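Local coordinates for DUF3845 domain-containing protein (Bacteroides thetaiotaomicron VPI-5482, PDB 3GF6) that is of unknown function but is a bacterial lipoprotein with an all-beta fold, probably related to the C1q/TNF superfamily, at residues E152-K157 with I176-S181; S140-Y145 with Y189-I194; V10-I15 with G158-G163. One frame throughout, in Å; residues are numbered along the deposited sequence. Where two conformers were deposited one is given.

Contact 1: E152-K157 with I176-S181; sequences EVFMCK and ITYDRS. With EDO (1,2-ethanediol), chain G.
K157 meets I176 with its aliphatic chain while its NZ, at the far end, is gripped by two carboxylates in salt bridges, those of D14 and E16. Its CD lies 3.9 Å from I176 CG2, the two side chains running alongside in opposite senses. A bend at chi4 (-60°) turns NZ off the otherwise extended chain.

The apolar centre is M155, a selenomethionine, set against Y178. CG of M155 comes within 3.6 Å of Y178 CD1, and its SE stands 5.0 Å from the ring centroid, oblique to the ring normal: a Met-aromatic contact. The chain then bends at chi3, bringing M155 CE to 3.7 Å from I176 CD1.

Y178 CG stands anti to the backbone N (chi1 176°), and farther out along the ring Y178 CE1 approaches F154 O at 3.3 Å. The tyrosine OH lies near F154 CB while hydrogen-bonding to R17 O, so this buried hydroxyl is satisfied. Beside the same strand, an ethanediol molecule donates from O2 to D179 OD2 at 2.8 Å.

F154 and M155 form a classic beta bulge opposite L138. With the strand axes 8.9 Å apart and nearly antiparallel (164°), the whole illustrates the side-chain interface between the two facing sheets of a beta sandwich.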
ATOM      1  N   GLU A 152       9.046 -12.228  -4.344  1.00 11.35           N
ATOM      2  CA  GLU A 152       9.187 -10.770  -4.319  1.00 10.56           C
ATOM      3  C   GLU A 152       8.152 -10.047  -3.461  1.00 10.82           C
ATOM      4  O   GLU A 152       8.302  -8.849  -3.140  1.00 10.67           O
ATOM      5  CB  GLU A 152       9.089 -10.229  -5.748  1.00  9.28           C
ATOM      6  CG  GLU A 152      10.278 -10.571  -6.636  1.00  9.37           C
ATOM      7  CD  GLU A 152      10.239 -11.923  -7.302  1.00 16.27           C
ATOM      8  OE1 GLU A 152       9.206 -12.636  -7.209  1.00 13.63           O
ATOM      9  OE2 GLU A 152      11.276 -12.240  -7.947  1.00 15.56           O
ATOM     10  N   VAL A 153       7.094 -10.757  -3.110  1.00  8.08           N
ATOM     11  CA  VAL A 153       6.077 -10.231  -2.202  1.00 10.89           C
ATOM     12  C   VAL A 153       6.485 -10.526  -0.764  1.00 11.35           C
ATOM     13  O   VAL A 153       6.598 -11.698  -0.345  1.00 13.38           O
ATOM     14  CB  VAL A 153       4.676 -10.780  -2.539  1.00 11.54           C
ATOM     15  CG1 VAL A 153       3.680 -10.418  -1.450  1.00  9.50           C
ATOM     16  CG2 VAL A 153       4.186 -10.159  -3.841  1.00 10.88           C
ATOM     17  N   PHE A 154       6.739  -9.448  -0.022  1.00 11.97           N
ATOM     18  CA  PHE A 154       7.259  -9.534   1.357  1.00 10.80           C
ATOM     19  C   PHE A 154       6.114  -9.539   2.387  1.00 10.33           C
ATOM     20  O   PHE A 154       6.177 -10.225   3.406  1.00 11.46           O
ATOM     21  CB  PHE A 154       8.238  -8.380   1.650  1.00 12.04           C
ATOM     22  CG  PHE A 154       9.432  -8.321   0.709  1.00 12.58           C
ATOM     23  CD1 PHE A 154      10.021  -9.475   0.211  1.00 11.60           C
ATOM     24  CD2 PHE A 154       9.915  -7.081   0.264  1.00 13.34           C
ATOM     25  CE1 PHE A 154      11.105  -9.402  -0.673  1.00 14.37           C
ATOM     26  CE2 PHE A 154      10.982  -7.009  -0.618  1.00 16.58           C
ATOM     27  CZ  PHE A 154      11.573  -8.164  -1.083  1.00 13.02           C
HETATM   28  N   MSE A 155       5.070  -8.748   2.104  1.00 10.15           N
HETATM   29  CA  MSE A 155       3.909  -8.638   2.971  1.00 12.77           C
HETATM   30  C   MSE A 155       2.708  -8.428   2.084  1.00 11.65           C
HETATM   31  O   MSE A 155       2.700  -7.575   1.181  1.00 13.40           O
HETATM   32  CB  MSE A 155       4.007  -7.470   3.969  1.00 12.27           C
HETATM   33  CG  MSE A 155       2.939  -7.483   5.072  1.00 15.39           C
HETATM   34 SE   MSE A 155       2.497  -5.706   5.724  0.85  6.16          SE
HETATM   35  CE  MSE A 155       1.510  -5.001   4.171  1.00 11.50           C
ATOM     36  N   CYS A 156       1.677  -9.213   2.336  1.00 10.34           N
ATOM     37  CA  CYS A 156       0.416  -9.048   1.619  1.00 11.59           C
ATOM     38  C   CYS A 156      -0.710  -9.344   2.598  1.00 13.23           C
ATOM     39  O   CYS A 156      -0.828 -10.463   3.086  1.00 14.62           O
ATOM     40  CB  CYS A 156       0.334  -9.992   0.400  1.00 11.25           C
ATOM     41  SG  CYS A 156      -1.153  -9.732  -0.593  1.00 13.71           S
ATOM     42  N   LYS A 157      -1.515  -8.335   2.886  1.00 11.85           N
ATOM     43  CA  LYS A 157      -2.635  -8.443   3.812  1.00 12.80           C
ATOM     44  C   LYS A 157      -3.889  -7.888   3.161  1.00 12.92           C
ATOM     45  O   LYS A 157      -4.019  -6.670   2.911  1.00 13.30           O
ATOM     46  CB  LYS A 157      -2.358  -7.770   5.164  1.00 13.36           C
ATOM     47  CG  LYS A 157      -1.308  -8.520   6.009  1.00 19.80           C
ATOM     48  CD  LYS A 157      -0.847  -7.736   7.199  1.00 21.88           C
ATOM     49  CE  LYS A 157       0.394  -8.417   7.852  1.00 24.96           C
ATOM     50  NZ  LYS A 157       0.224  -9.829   8.363  1.00 20.12           N
ATOM     51  N   ILE A 176      -2.199  -2.774  10.982  1.00 14.49           N
ATOM     52  CA  ILE A 176      -1.308  -3.896  10.683  1.00 12.52           C
ATOM     53  C   ILE A 176       0.124  -3.465  10.938  1.00 13.96           C
ATOM     54  O   ILE A 176       0.496  -2.272  10.849  1.00 13.98           O
ATOM     55  CB  ILE A 176      -1.474  -4.460   9.220  1.00 11.24           C
ATOM     56  CG1 ILE A 176      -1.138  -3.369   8.188  1.00 14.69           C
ATOM     57  CG2 ILE A 176      -2.878  -5.031   9.071  1.00 12.69           C
ATOM     58  CD1 ILE A 176      -0.895  -3.841   6.761  1.00 13.66           C
ATOM     59  N   THR A 177       0.937  -4.437  11.275  1.00 12.09           N
ATOM     60  CA  THR A 177       2.372  -4.191  11.425  1.00 12.54           C
ATOM     61  C   THR A 177       3.183  -5.247  10.667  1.00 14.42           C
ATOM     62  O   THR A 177       2.707  -6.359  10.400  1.00 15.84           O
ATOM     63  CB  THR A 177       2.799  -4.211  12.890  1.00 15.77           C
ATOM     64  OG1 THR A 177       2.504  -5.494  13.465  1.00 18.39           O
ATOM     65  CG2 THR A 177       2.127  -3.109  13.646  1.00  9.95           C
ATOM     66  N   TYR A 178       4.407  -4.878  10.313  1.00 13.73           N
ATOM     67  CA  TYR A 178       5.352  -5.784   9.659  1.00 12.65           C
ATOM     68  C   TYR A 178       6.742  -5.472  10.188  1.00 14.34           C
ATOM     69  O   TYR A 178       7.109  -4.301  10.343  1.00 13.38           O
ATOM     70  CB  TYR A 178       5.242  -5.657   8.134  1.00 12.38           C
ATOM     71  CG  TYR A 178       6.235  -6.490   7.331  1.00 11.70           C
ATOM     72  CD1 TYR A 178       5.954  -7.813   6.960  1.00 12.63           C
ATOM     73  CD2 TYR A 178       7.474  -5.978   6.955  1.00 11.92           C
ATOM     74  CE1 TYR A 178       6.842  -8.554   6.204  1.00 10.86           C
ATOM     75  CE2 TYR A 178       8.400  -6.744   6.198  1.00 11.75           C
ATOM     76  CZ  TYR A 178       8.090  -8.034   5.843  1.00 12.30           C
ATOM     77  OH  TYR A 178       9.012  -8.764   5.101  1.00 11.37           O
ATOM     78  N   ASP A 179       7.478  -6.520  10.515  1.00 13.62           N
ATOM     79  CA  ASP A 179       8.792  -6.406  11.126  1.00 12.91           C
ATOM     80  C   ASP A 179       9.653  -7.617  10.767  1.00 17.22           C
ATOM     81  O   ASP A 179       9.665  -8.635  11.457  1.00 14.39           O
ATOM     82  CB  ASP A 179       8.576  -6.253  12.632  1.00 14.98           C
ATOM     83  CG  ASP A 179       9.836  -5.918  13.412  1.00 14.04           C
ATOM     84  OD1 ASP A 179      10.955  -5.789  12.870  1.00 16.06           O
ATOM     85  OD2 ASP A 179       9.673  -5.807  14.651  1.00 21.65           O
ATOM     86  N   ARG A 180      10.362  -7.520   9.648  1.00 15.39           N
ATOM     87  CA  ARG A 180      11.116  -8.662   9.150  1.00 13.65           C
ATOM     88  C   ARG A 180      12.411  -8.165   8.532  1.00 14.69           C
ATOM     89  O   ARG A 180      12.626  -6.949   8.400  1.00 13.56           O
ATOM     90  CB  ARG A 180      10.294  -9.502   8.164  1.00 14.73           C
ATOM     91  CG  ARG A 180       8.956 -10.003   8.690  1.00 13.87           C
ATOM     92  CD  ARG A 180       9.121 -11.171   9.715  1.00 15.97           C
ATOM     93  NE  ARG A 180       9.384 -12.416   9.003  1.00 18.03           N
ATOM     94  CZ  ARG A 180       8.474 -13.332   8.648  1.00 14.68           C
ATOM     95  NH1 ARG A 180       7.184 -13.254   8.979  1.00 15.38           N
ATOM     96  NH2 ARG A 180       8.884 -14.379   7.975  1.00 16.19           N
ATOM     97  N   SER A 181      13.291  -9.111   8.221  1.00 13.04           N
ATOM     98  CA  SER A 181      14.648  -8.817   7.850  1.00 13.60           C
ATOM     99  C   SER A 181      15.116  -9.641   6.637  1.00 12.71           C
ATOM    100  O   SER A 181      14.340 -10.385   6.066  1.00 13.00           O
ATOM    101  CB  SER A 181      15.537  -9.124   9.071  1.00 11.73           C
ATOM    102  OG  SER A 181      15.542 -10.515   9.354  1.00 15.37           O
TER
HETATM  103  C1  EDO G   7       6.601  -3.070  13.297  1.00 32.33           C
HETATM  104  O1  EDO G   7       5.523  -2.219  13.701  1.00 40.47           O
HETATM  105  C2  EDO G   7       6.958  -3.945  14.501  1.00 35.48           C
HETATM  106  O2  EDO G   7       8.192  -3.508  15.069  1.00 46.87           O

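Contact 2: S140-Y145 with Y189-I194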
ATOM      1  N   SER A 140       9.019  -6.192  -3.786  1.00  9.02           N
ATOM      2  CA  SER A 140      10.063  -5.688  -4.692  1.00 10.44           C
ATOM      3  C   SER A 140       9.589  -5.572  -6.156  1.00 11.24           C
ATOM      4  O   SER A 140      10.386  -5.266  -7.001  1.00 11.43           O
ATOM      5  CB  SER A 140      11.316  -6.545  -4.565  1.00 10.00           C
ATOM      6  OG  SER A 140      11.064  -7.808  -5.140  1.00 10.34           O
ATOM      7  N   LEU A 141       8.306  -5.880  -6.435  1.00  8.16           N
ATOM      8  CA  LEU A 141       7.643  -5.666  -7.729  1.00  9.57           C
ATOM      9  C   LEU A 141       6.342  -4.903  -7.489  1.00 11.13           C
ATOM     10  O   LEU A 141       5.804  -4.959  -6.381  1.00 10.49           O
ATOM     11  CB  LEU A 141       7.318  -6.999  -8.396  1.00 11.39           C
ATOM     12  CG  LEU A 141       8.548  -7.861  -8.717  1.00  7.84           C
ATOM     13  CD1 LEU A 141       8.101  -9.227  -9.216  1.00  9.76           C
ATOM     14  CD2 LEU A 141       9.459  -7.138  -9.752  1.00  9.19           C
ATOM     15  N   PHE A 142       5.857  -4.218  -8.519  1.00 10.44           N
ATOM     16  CA  PHE A 142       4.577  -3.532  -8.481  1.00  9.10           C
ATOM     17  C   PHE A 142       3.455  -4.435  -8.990  1.00  9.00           C
ATOM     18  O   PHE A 142       3.503  -4.911 -10.116  1.00 11.21           O
ATOM     19  CB  PHE A 142       4.644  -2.218  -9.304  1.00  9.76           C
ATOM     20  CG  PHE A 142       3.428  -1.379  -9.173  1.00  9.36           C
ATOM     21  CD1 PHE A 142       2.300  -1.629  -9.923  1.00 13.12           C
ATOM     22  CD2 PHE A 142       3.374  -0.372  -8.181  1.00 12.82           C
ATOM     23  CE1 PHE A 142       1.128  -0.870  -9.733  1.00 10.51           C
ATOM     24  CE2 PHE A 142       2.219   0.401  -7.994  1.00 16.42           C
ATOM     25  CZ  PHE A 142       1.098   0.146  -8.773  1.00 16.38           C
ATOM     26  N   GLN A 143       2.442  -4.637  -8.151  1.00  9.07           N
ATOM     27  CA  GLN A 143       1.268  -5.470  -8.442  1.00  7.90           C
ATOM     28  C   GLN A 143       1.585  -6.831  -9.116  1.00  8.52           C
ATOM     29  O   GLN A 143       0.951  -7.190 -10.095  1.00 10.57           O
ATOM     30  CB  GLN A 143       0.221  -4.685  -9.237  1.00  8.02           C
ATOM     31  CG  GLN A 143      -1.219  -5.174  -8.990  1.00  8.96           C
ATOM     32  CD  GLN A 143      -2.275  -4.475  -9.797  1.00  9.70           C
ATOM     33  OE1 GLN A 143      -2.014  -3.889 -10.865  1.00 15.02           O
ATOM     34  NE2 GLN A 143      -3.462  -4.516  -9.306  1.00  8.27           N
ATOM     35  N   PRO A 144       2.556  -7.608  -8.566  1.00 11.37           N
ATOM     36  CA  PRO A 144       2.743  -8.948  -9.127  1.00 11.78           C
ATOM     37  C   PRO A 144       1.507  -9.792  -8.833  1.00 12.97           C
ATOM     38  O   PRO A 144       0.952  -9.703  -7.739  1.00 13.77           O
ATOM     39  CB  PRO A 144       3.946  -9.491  -8.345  1.00 11.77           C
ATOM     40  CG  PRO A 144       3.854  -8.785  -6.994  1.00  9.46           C
ATOM     41  CD  PRO A 144       3.394  -7.382  -7.368  1.00 10.39           C
ATOM     42  N   TYR A 145       1.075 -10.607  -9.787  1.00 11.04           N
ATOM     43  CA  TYR A 145      -0.186 -11.319  -9.609  1.00  8.31           C
ATOM     44  C   TYR A 145      -0.119 -12.744 -10.126  1.00 10.21           C
ATOM     45  O   TYR A 145       0.328 -12.990 -11.247  1.00  9.94           O
ATOM     46  CB  TYR A 145      -1.324 -10.599 -10.316  1.00  9.92           C
ATOM     47  CG  TYR A 145      -2.660 -11.098  -9.843  1.00 11.06           C
ATOM     48  CD1 TYR A 145      -3.343 -12.114 -10.510  1.00 12.86           C
ATOM     49  CD2 TYR A 145      -3.214 -10.589  -8.685  1.00 10.98           C
ATOM     50  CE1 TYR A 145      -4.588 -12.578 -10.041  1.00 11.45           C
ATOM     51  CE2 TYR A 145      -4.448 -11.057  -8.206  1.00 10.90           C
ATOM     52  CZ  TYR A 145      -5.121 -12.050  -8.891  1.00 12.85           C
ATOM     53  OH  TYR A 145      -6.332 -12.491  -8.413  1.00 12.65           O
ATOM     54  N   TYR A 189       8.250  -1.386  -2.973  1.00  9.25           N
ATOM     55  CA  TYR A 189       6.911  -0.821  -3.185  1.00  9.81           C
ATOM     56  C   TYR A 189       6.051  -1.041  -1.945  1.00  9.20           C
ATOM     57  O   TYR A 189       6.100  -2.125  -1.358  1.00 11.17           O
ATOM     58  CB  TYR A 189       6.234  -1.454  -4.401  1.00  8.24           C
ATOM     59  CG  TYR A 189       7.046  -1.291  -5.686  1.00 12.70           C
ATOM     60  CD1 TYR A 189       8.046  -2.203  -6.038  1.00  9.84           C
ATOM     61  CD2 TYR A 189       6.842  -0.203  -6.513  1.00 11.44           C
ATOM     62  CE1 TYR A 189       8.805  -2.043  -7.191  1.00 12.34           C
ATOM     63  CE2 TYR A 189       7.609  -0.043  -7.707  1.00 11.67           C
ATOM     64  CZ  TYR A 189       8.593  -0.949  -8.016  1.00 13.50           C
ATOM     65  OH  TYR A 189       9.338  -0.799  -9.176  1.00 11.15           O
ATOM     66  N   PHE A 190       5.283  -0.017  -1.575  1.00 10.98           N
ATOM     67  CA  PHE A 190       4.308  -0.104  -0.442  1.00  9.57           C
ATOM     68  C   PHE A 190       3.047   0.615  -0.845  1.00 10.51           C
ATOM     69  O   PHE A 190       3.058   1.826  -1.071  1.00 11.08           O
ATOM     70  CB  PHE A 190       4.942   0.421   0.842  1.00 11.21           C
ATOM     71  CG  PHE A 190       4.118   0.241   2.082  1.00 11.43           C
ATOM     72  CD1 PHE A 190       3.445  -0.963   2.361  1.00 13.55           C
ATOM     73  CD2 PHE A 190       4.079   1.269   3.033  1.00 12.74           C
ATOM     74  CE1 PHE A 190       2.686  -1.106   3.550  1.00 12.93           C
ATOM     75  CE2 PHE A 190       3.325   1.135   4.192  1.00 15.54           C
ATOM     76  CZ  PHE A 190       2.627  -0.050   4.444  1.00 10.56           C
ATOM     77  N   ASN A 191       1.982  -0.173  -1.049  1.00 10.78           N
ATOM     78  CA  ASN A 191       0.744   0.318  -1.635  1.00 10.21           C
ATOM     79  C   ASN A 191      -0.482  -0.383  -1.084  1.00 11.92           C
ATOM     80  O   ASN A 191      -0.383  -1.463  -0.497  1.00 10.52           O
ATOM     81  CB  ASN A 191       0.696   0.126  -3.161  1.00  8.74           C
ATOM     82  CG  ASN A 191       1.826   0.811  -3.886  1.00 13.12           C
ATOM     83  OD1 ASN A 191       1.692   1.954  -4.408  1.00 15.33           O
ATOM     84  ND2 ASN A 191       2.954   0.125  -3.952  1.00  6.36           N
ATOM     85  N   LEU A 192      -1.628   0.261  -1.271  1.00 10.26           N
ATOM     86  CA  LEU A 192      -2.928  -0.402  -1.227  1.00 10.40           C
ATOM     87  C   LEU A 192      -3.439  -0.578  -2.659  1.00 11.18           C
ATOM     88  O   LEU A 192      -3.309   0.329  -3.506  1.00 13.36           O
ATOM     89  CB  LEU A 192      -3.976   0.391  -0.454  1.00 11.96           C
ATOM     90  CG  LEU A 192      -3.727   0.683   1.024  1.00 16.09           C
ATOM     91  CD1 LEU A 192      -4.908   1.500   1.614  1.00 12.10           C
ATOM     92  CD2 LEU A 192      -3.555  -0.582   1.795  1.00 16.22           C
ATOM     93  N   PHE A 193      -4.015  -1.736  -2.927  1.00 10.36           N
ATOM     94  CA  PHE A 193      -4.704  -2.025  -4.180  1.00 11.36           C
ATOM     95  C   PHE A 193      -6.185  -2.277  -3.872  1.00  9.06           C
ATOM     96  O   PHE A 193      -6.492  -3.057  -2.944  1.00  9.90           O
ATOM     97  CB  PHE A 193      -4.029  -3.233  -4.875  1.00 11.88           C
ATOM     98  CG  PHE A 193      -2.634  -2.935  -5.358  1.00 12.12           C
ATOM     99  CD1 PHE A 193      -2.414  -2.264  -6.544  1.00  9.38           C
ATOM    100  CD2 PHE A 193      -1.545  -3.363  -4.659  1.00  9.21           C
ATOM    101  CE1 PHE A 193      -1.160  -1.937  -6.950  1.00 12.86           C
ATOM    102  CE2 PHE A 193      -0.272  -3.070  -5.079  1.00 11.17           C
ATOM    103  CZ  PHE A 193      -0.070  -2.400  -6.271  1.00 12.73           C
ATOM    104  N   ILE A 194      -7.065  -1.537  -4.558  1.00  9.50           N
ATOM    105  CA  ILE A 194      -8.496  -1.496  -4.255  1.00 10.24           C
ATOM    106  C   ILE A 194      -9.341  -1.662  -5.510  1.00 11.13           C
ATOM    107  O   ILE A 194      -8.969  -1.196  -6.589  1.00 11.67           O
ATOM    108  CB  ILE A 194      -8.882  -0.154  -3.530  1.00  7.82           C
ATOM    109  CG1 ILE A 194      -8.212  -0.077  -2.176  1.00 11.85           C
ATOM    110  CG2 ILE A 194     -10.450  -0.030  -3.342  1.00 10.75           C
ATOM    111  CD1 ILE A 194      -8.061   1.383  -1.672  1.00 13.20           C
TER
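F142 stands between two aromatic residues of 189-194, on strand 187-198, Y189 and F193, and meets each in a different way. Toward Y189 it presents an edge: the rings form an offset edge-to-face pair with centroids 6.0 Å apart, and F142 CB makes a CH-pi contact over the tyrosine face, 4.2 Å from the ring centroid. Toward F193 the roles are exchanged. F193 directs its edge at the face of F142, its CE1 3.6 Å from F142 CZ, with the planes 78° apart. F142 CG is anti to the backbone N (chi1 -173°), and the side chain crosses that of Y189 at about a right angle; F142 CE2 also touches the amide end of N191.

Next to this cluster, Q143 covers a face of F193. Its CG lies 4.0 Å from the F193 ring centroid in a second CH-pi contact, and its amide plane is only 11° from that of the ring.

The loop backbone supplies the remaining contacts of Y189. L141 C approaches Y189 CD1 at 3.5 Å, the backbone N of F142 sits above the ring toward its rim, and S140 O lies at the ring edge. An alanine at Y189 would probably leave F142 CB without the face it rests on and open a gap beside the backbone of S140 and L141.

Further out, M60 and Q99 also touch F142, Y8 touches Q143, and the ring of Y135 meets that of F193. Backbone hydrogen bonds join Y189, N191 and F193 to A139, Q137 and Y135 of strand 129-139. The loop thus lies over one face of strand 187-198, which runs between strands 129-139 and 56-62, while F190 on the other face of that strand reaches M155.

Contact 3: V10-I15 with G158-G163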
ATOM      1  N   VAL A  10      -7.610  -9.820  -4.627  1.00 12.59           N
ATOM      2  CA  VAL A  10      -6.986 -10.522  -3.520  1.00 11.61           C
ATOM      3  C   VAL A  10      -7.974 -10.465  -2.405  1.00 15.03           C
ATOM      4  O   VAL A  10      -8.465  -9.377  -2.063  1.00 12.97           O
ATOM      5  CB  VAL A  10      -5.662  -9.901  -3.121  1.00 10.59           C
ATOM      6  CG1 VAL A  10      -5.106 -10.525  -1.803  1.00 12.32           C
ATOM      7  CG2 VAL A  10      -4.665 -10.020  -4.292  1.00 14.96           C
ATOM      8  N   GLY A  11      -8.259 -11.640  -1.833  1.00 14.48           N
ATOM      9  CA  GLY A  11      -9.218 -11.776  -0.766  1.00 12.85           C
ATOM     10  C   GLY A  11      -8.601 -11.753   0.626  1.00 16.78           C
ATOM     11  O   GLY A  11      -7.776 -10.895   0.950  1.00 14.92           O
ATOM     12  N   ASP A  12      -8.999 -12.731   1.452  1.00 14.20           N
ATOM     13  CA  ASP A  12      -8.516 -12.802   2.836  1.00 15.12           C
ATOM     14  C   ASP A  12      -7.153 -13.479   2.874  1.00 15.83           C
ATOM     15  O   ASP A  12      -7.011 -14.645   3.219  1.00 18.57           O
ATOM     16  CB  ASP A  12      -9.538 -13.489   3.732  1.00 15.48           C
ATOM     17  CG  ASP A  12     -10.918 -12.821   3.674  1.00 17.99           C
ATOM     18  OD1 ASP A  12     -11.004 -11.558   3.583  1.00 16.64           O
ATOM     19  OD2 ASP A  12     -11.921 -13.575   3.726  1.00 19.78           O
ATOM     20  N   VAL A  13      -6.140 -12.726   2.470  1.00 13.34           N
ATOM     21  CA  VAL A  13      -4.819 -13.260   2.286  1.00 15.40           C
ATOM     22  C   VAL A  13      -3.908 -12.655   3.350  1.00 13.57           C
ATOM     23  O   VAL A  13      -4.002 -11.472   3.666  1.00 14.22           O
ATOM     24  CB  VAL A  13      -4.273 -12.949   0.890  1.00 15.46           C
ATOM     25  CG1 VAL A  13      -2.799 -13.244   0.820  1.00 19.30           C
ATOM     26  CG2 VAL A  13      -5.028 -13.732  -0.138  1.00 19.94           C
ATOM     27  N   ASP A  14      -3.041 -13.485   3.899  1.00 13.70           N
ATOM     28  CA  ASP A  14      -2.050 -13.043   4.870  1.00 14.07           C
ATOM     29  C   ASP A  14      -0.713 -13.734   4.586  1.00 16.53           C
ATOM     30  O   ASP A  14      -0.476 -14.880   5.034  1.00 18.27           O
ATOM     31  CB  ASP A  14      -2.524 -13.369   6.283  1.00 14.92           C
ATOM     32  CG  ASP A  14      -1.684 -12.718   7.337  1.00 18.02           C
ATOM     33  OD1 ASP A  14      -0.604 -12.180   7.018  1.00 23.12           O
ATOM     34  OD2 ASP A  14      -2.104 -12.753   8.514  1.00 28.89           O
ATOM     35  N   ILE A  15       0.123 -13.038   3.823  1.00 13.96           N
ATOM     36  CA  ILE A  15       1.469 -13.469   3.436  0.50 13.54           C
ATOM     37  C   ILE A  15       2.507 -12.611   4.151  1.00 13.04           C
ATOM     38  O   ILE A  15       2.449 -11.363   4.067  1.00 13.31           O
ATOM     39  CB  ILE A  15       1.674 -13.265   1.899  0.50 14.78           C
ATOM     40  CG1 ILE A  15       0.803 -14.245   1.106  0.50 17.69           C
ATOM     41  CG2 ILE A  15       3.143 -13.412   1.486  0.50 13.95           C
ATOM     42  CD1 ILE A  15       0.444 -13.744  -0.289  0.50 17.46           C
ATOM     43  N   GLY A 158      -4.806  -8.798   2.866  1.00 11.91           N
ATOM     44  CA  GLY A 158      -6.076  -8.455   2.238  1.00  9.94           C
ATOM     45  C   GLY A 158      -7.333  -8.804   2.994  1.00 12.77           C
ATOM     46  O   GLY A 158      -7.372  -9.679   3.879  1.00 11.38           O
ATOM     47  N   GLY A 159      -8.395  -8.111   2.648  1.00  8.42           N
ATOM     48  CA  GLY A 159      -9.728  -8.469   3.148  1.00  9.86           C
ATOM     49  C   GLY A 159      -9.745  -8.434   4.667  1.00 12.48           C
ATOM     50  O   GLY A 159      -9.200  -7.499   5.279  1.00 13.74           O
HETATM   51  N   MSE A 160     -10.296  -9.486   5.259  1.00 12.79           N
HETATM   52  CA  MSE A 160     -10.397  -9.547   6.734  0.90 11.17           C
HETATM   53  C   MSE A 160      -9.053  -9.774   7.392  1.00 12.79           C
HETATM   54  O   MSE A 160      -8.927  -9.607   8.624  1.00 14.25           O
HETATM   55  CB  MSE A 160     -11.392 -10.615   7.186  0.90 13.52           C
HETATM   56  CG  MSE A 160     -12.643 -10.560   6.471  0.90 18.05           C
HETATM   57 SE   MSE A 160     -13.741 -11.974   7.125  0.76 18.46          SE
HETATM   58  CE  MSE A 160     -14.604 -10.888   8.431  0.90 19.09           C
ATOM     59  N   LYS A 161      -8.022 -10.088   6.608  1.00 13.06           N
ATOM     60  CA  LYS A 161      -6.661 -10.103   7.150  1.00 12.26           C
ATOM     61  C   LYS A 161      -6.048  -8.696   7.227  1.00 13.33           C
ATOM     62  O   LYS A 161      -5.064  -8.504   7.923  1.00 13.57           O
ATOM     63  CB  LYS A 161      -5.732 -11.001   6.326  1.00 12.05           C
ATOM     64  CG  LYS A 161      -6.186 -12.438   6.213  1.00 17.91           C
ATOM     65  CD  LYS A 161      -6.343 -13.084   7.556  1.00 25.35           C
ATOM     66  CE  LYS A 161      -6.621 -14.575   7.390  1.00 31.88           C
ATOM     67  NZ  LYS A 161      -6.539 -15.265   8.700  1.00 35.58           N
ATOM     68  N   LEU A 162      -6.589  -7.746   6.474  1.00 13.60           N
ATOM     69  CA  LEU A 162      -6.139  -6.366   6.531  1.00 12.74           C
ATOM     70  C   LEU A 162      -6.879  -5.626   7.625  1.00 13.56           C
ATOM     71  O   LEU A 162      -6.271  -4.933   8.454  1.00 15.41           O
ATOM     72  CB  LEU A 162      -6.366  -5.655   5.185  1.00 13.00           C
ATOM     73  CG  LEU A 162      -6.127  -4.126   5.194  1.00 12.68           C
ATOM     74  CD1 LEU A 162      -4.658  -3.845   5.562  1.00  9.64           C
ATOM     75  CD2 LEU A 162      -6.533  -3.533   3.840  1.00 11.86           C
ATOM     76  N   GLY A 163      -8.194  -5.753   7.637  1.00 13.45           N
ATOM     77  CA  GLY A 163      -8.982  -5.055   8.655  1.00 14.88           C
ATOM     78  C   GLY A 163     -10.406  -5.521   8.812  1.00 12.99           C
ATOM     79  O   GLY A 163     -10.791  -6.604   8.335  1.00 15.50           O
TER
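D12 and V13 receive the two hydrogen bonds that join these segments. M160 N donates to D12 OD1 at 2.8 Å, nearly straight at 170°, reaching the oxygen from above the carboxylate plane, 41° out of it. G158 N donates to V13 O at 2.9 Å, in the plane of that carbonyl. A weaker CA-H...O contact joins D12 CA to G158 O. D12 is the centre of an inverse gamma turn, and its side chain lies beside that of the selenomethionine M160.

Close backbone approach is the second element. G11 O lies 3.0 Å from G158 C, and a beta carbon on G158 would run into that oxygen. One on G159 would collide with D12 OD1, and the positive phi of G159 (59°) favours glycine as well.

Van der Waals contact comes from K161, whose CB sits 3.2 Å from V13 O and whose CG lies 3.8 Å from D14 CB. Its NZ is 5.1 Å from D14 OD2, while D14 OD1 is salt-bridged to K157.

This partly buried junction thus rests on two backbone N-H groups, one given to a carbonyl and one to a carboxylate, and on glycines, with charge probably adding only diffuse attraction between D14 and K161.

From the N terminus, 10-15 comes first and waits 143 residues for 158-163, so contact 3 closes the longest loop. Within that span lie 140-145 and 152-157, whose partners follow after 158-163; contact 3 therefore crosses both contact 1 and contact 2. Contact 1, between 152-157 and 176-181, is nested inside the loop that contact 2 closes with 189-194. In the fold, contact 1 bridges the two sheets, contact 2 lays a connecting loop on strand 187-198, and contact 3 fastens the N-terminal segment where strand 153-158 ends. They also touch directly, through probable backbone hydrogen bonds of E152 with S140 and C156 with I15, and by packing of Y145 on V10.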